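PDB 7BYX: galactan 1,3-beta-galactosidase from Phanerochaete chrysosporium, which probably hydrolyses beta-1,3-galactan from the chain end as a family 43 glycoside hydrolase that also carries a carbohydrate-binding module. Local coordinates for residues H353-Y358 with V397-N402. The protein carries 1 engineered substitution. Residues are numbered along the deposited sequence; the frame is centred on the assembly and turned at random.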
loop_
_atom_site.group_PDB
_atom_site.type_symbol
_atom_site.label_atom_id
_atom_site.label_comp_id
_atom_site.label_asym_id
_atom_site.label_seq_id
_atom_site.Cartn_x
_atom_site.Cartn_y
_atom_site.Cartn_z
ATOM N N HIS A 353 12.841 -6.084 -18.761
ATOM C CA HIS A 353 13.306 -6.461 -17.433
ATOM C C HIS A 353 12.949 -5.374 -16.439
ATOM O O HIS A 353 13.189 -4.189 -16.695
ATOM C CB HIS A 353 14.819 -6.696 -17.425
ATOM C CG HIS A 353 15.227 -7.930 -18.161
ATOM N ND1 HIS A 353 15.229 -9.179 -17.576
ATOM C CD2 HIS A 353 15.617 -8.112 -19.446
ATOM C CE1 HIS A 353 15.612 -10.078 -18.464
ATOM N NE2 HIS A 353 15.854 -9.458 -19.606
ATOM N N TRP A 354 12.381 -5.782 -15.307
ATOM C CA TRP A 354 12.184 -4.852 -14.209
ATOM C C TRP A 354 13.519 -4.544 -13.556
ATOM O O TRP A 354 14.344 -5.433 -13.358
ATOM C CB TRP A 354 11.219 -5.437 -13.181
ATOM C CG TRP A 354 9.780 -5.303 -13.582
ATOM C CD1 TRP A 354 8.943 -6.309 -13.983
ATOM C CD2 TRP A 354 9.019 -4.091 -13.643
ATOM N NE1 TRP A 354 7.699 -5.797 -14.262
ATOM C CE2 TRP A 354 7.720 -4.438 -14.074
ATOM C CE3 TRP A 354 9.305 -2.750 -13.363
ATOM C CZ2 TRP A 354 6.707 -3.491 -14.241
ATOM C CZ3 TRP A 354 8.302 -1.813 -13.519
ATOM C CH2 TRP A 354 7.016 -2.188 -13.964
ATOM N N VAL A 355 13.746 -3.274 -13.236
ATOM C CA VAL A 355 14.975 -2.851 -12.581
ATOM C C VAL A 355 14.576 -2.018 -11.373
ATOM O O VAL A 355 13.826 -1.042 -11.507
ATOM C CB VAL A 355 15.902 -2.040 -13.511
ATOM C CG1 VAL A 355 17.219 -1.752 -12.812
ATOM C CG2 VAL A 355 16.142 -2.765 -14.824
ATOM N N ALA A 356 15.066 -2.395 -10.200
ATOM C CA ALA A 356 14.805 -1.623 -9.002
ATOM C C ALA A 356 15.945 -0.630 -8.777
ATOM O O ALA A 356 17.121 -0.997 -8.811
ATOM C CB ALA A 356 14.622 -2.553 -7.800
ATOM N N LEU A 357 15.585 0.630 -8.573
ATOM C CA LEU A 357 16.534 1.711 -8.311
ATOM C C LEU A 357 16.528 1.978 -6.811
ATOM O O LEU A 357 15.519 2.421 -6.267
ATOM C CB LEU A 357 16.134 2.971 -9.086
ATOM C CG LEU A 357 16.595 3.190 -10.537
ATOM C CD1 LEU A 357 16.619 1.884 -11.320
ATOM C CD2 LEU A 357 15.787 4.280 -11.282
ATOM N N TYR A 358 17.643 1.689 -6.146
ATOM C CA TYR A 358 17.818 1.942 -4.719
ATOM C C TYR A 358 18.476 3.311 -4.531
ATOM O O TYR A 358 19.570 3.547 -5.046
ATOM C CB TYR A 358 18.661 0.833 -4.077
ATOM C CG TYR A 358 17.860 -0.423 -3.841
ATOM C CD1 TYR A 358 17.424 -1.196 -4.910
ATOM C CD2 TYR A 358 17.496 -0.808 -2.561
ATOM C CE1 TYR A 358 16.669 -2.315 -4.721
ATOM C CE2 TYR A 358 16.746 -1.935 -2.358
ATOM C CZ TYR A 358 16.327 -2.679 -3.452
ATOM O OH TYR A 358 15.565 -3.796 -3.287
ATOM N N VAL A 397 11.536 0.356 -12.432
ATOM C CA VAL A 397 11.410 0.831 -13.800
ATOM C C VAL A 397 11.631 -0.356 -14.728
ATOM O O VAL A 397 12.459 -1.233 -14.457
ATOM C CB VAL A 397 12.384 1.995 -14.107
ATOM C CG1 VAL A 397 13.819 1.562 -13.953
ATOM C CG2 VAL A 397 12.126 2.582 -15.511
ATOM N N LYS A 398 10.857 -0.402 -15.806
ATOM C CA LYS A 398 10.904 -1.498 -16.762
ATOM C C LYS A 398 11.758 -1.079 -17.955
ATOM O O LYS A 398 11.412 -0.131 -18.666
ATOM C CB LYS A 398 9.493 -1.870 -17.202
ATOM C CG LYS A 398 9.430 -3.067 -18.091
ATOM C CD LYS A 398 9.419 -4.334 -17.271
ATOM C CE LYS A 398 8.468 -5.363 -17.894
ATOM N NZ LYS A 398 7.153 -4.694 -18.188
ATOM N N LEU A 399 12.879 -1.760 -18.159
ATOM C CA LEU A 399 13.806 -1.408 -19.221
ATOM C C LEU A 399 13.946 -2.561 -20.200
ATOM O O LEU A 399 13.950 -3.732 -19.803
ATOM C CB LEU A 399 15.174 -1.050 -18.665
ATOM C CG LEU A 399 15.251 0.024 -17.595
ATOM C CD1 LEU A 399 16.680 0.080 -17.075
ATOM C CD2 LEU A 399 14.802 1.385 -18.147
ATOM N N ASN A 400 14.060 -2.221 -21.482
ATOM C CA ASN A 400 14.387 -3.191 -22.525
ATOM C C ASN A 400 15.897 -3.283 -22.649
ATOM O O ASN A 400 16.566 -2.270 -22.867
ATOM C CB ASN A 400 13.780 -2.799 -23.870
ATOM C CG ASN A 400 12.375 -2.288 -23.732
ATOM O OD1 ASN A 400 11.425 -3.067 -23.733
ATOM N ND2 ASN A 400 12.230 -0.972 -23.588
ATOM N N LEU A 401 16.426 -4.489 -22.510
ATOM C CA LEU A 401 17.849 -4.727 -22.620
ATOM C C LEU A 401 18.115 -5.683 -23.776
ATOM O O LEU A 401 17.257 -6.491 -24.145
ATOM C CB LEU A 401 18.411 -5.297 -21.314
ATOM C CG LEU A 401 17.989 -4.548 -20.043
ATOM C CD1 LEU A 401 18.412 -5.307 -18.780
ATOM C CD2 LEU A 401 18.538 -3.126 -20.021
ATOM N N ASN A 402 19.308 -5.572 -24.354
ATOM C CA ASN A 402 19.770 -6.522 -25.350
ATOM C C ASN A 402 20.415 -7.725 -24.695
ATOM O O ASN A 402 21.012 -7.627 -23.619
ATOM C CB ASN A 402 20.772 -5.863 -26.288
ATOM C CG ASN A 402 20.187 -4.664 -26.957
ATOM O OD1 ASN A 402 19.010 -4.677 -27.324
ATOM N ND2 ASN A 402 20.975 -3.607 -27.093
#
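Val355 N gives its hydrogen to Val397 O over 2.7 Å, and Val397 N returns a bond to Val355 O, making these two valines a hydrogen-bonded pair of an antiparallel sheet. The sheet is one of the two in the beta-sandwich of the carbohydrate-binding module; strand 392-401 is one of its two outermost strands in this chain, and strand 420-426 flanks 351-360 on the other side. His353 and Leu399 repeat the pattern two residues along, with the straighter bond running from Leu399 N to His353 O (2.9 Å, 167°).

Between these pairs lies the non-hydrogen-bonded pair Trp354 and Lys398, whose side chains lie on the face opposite to that of His353, Val355, Val397 and Leu399. Lys398 CD lies almost on the normal of the five-membered ring of Trp354, 3.6 Å from its centroid, in a CH-pi contact. A lysine suits this edge strand because its methylenes cover the indole, with CD over the five-membered ring and CE near NE1, and the ammonium nitrogen NZ ends 4.1 Å from Trp354 NE1. With CG anti to the backbone N (chi1 -175°) and bends farther along, the chain folds over the ring. An alanine in place of Trp354 would probably leave the lysine methylenes without their aromatic surface and the chain freer to swing.

Branched aliphatic residues suit the face turned to the second sheet, where Leu399 and Leu401 touch Val373. His353 fits at its border, since its ring nitrogens bond to the backbone oxygens of Tyr427 and Gly350 while its carbons meet Leu401 CD1. Along the same face, Val355 CG2 packs against Leu399 CD1 at 3.7 Å, and Leu357 CD1 reaches Val397 CG1 at 3.9 Å.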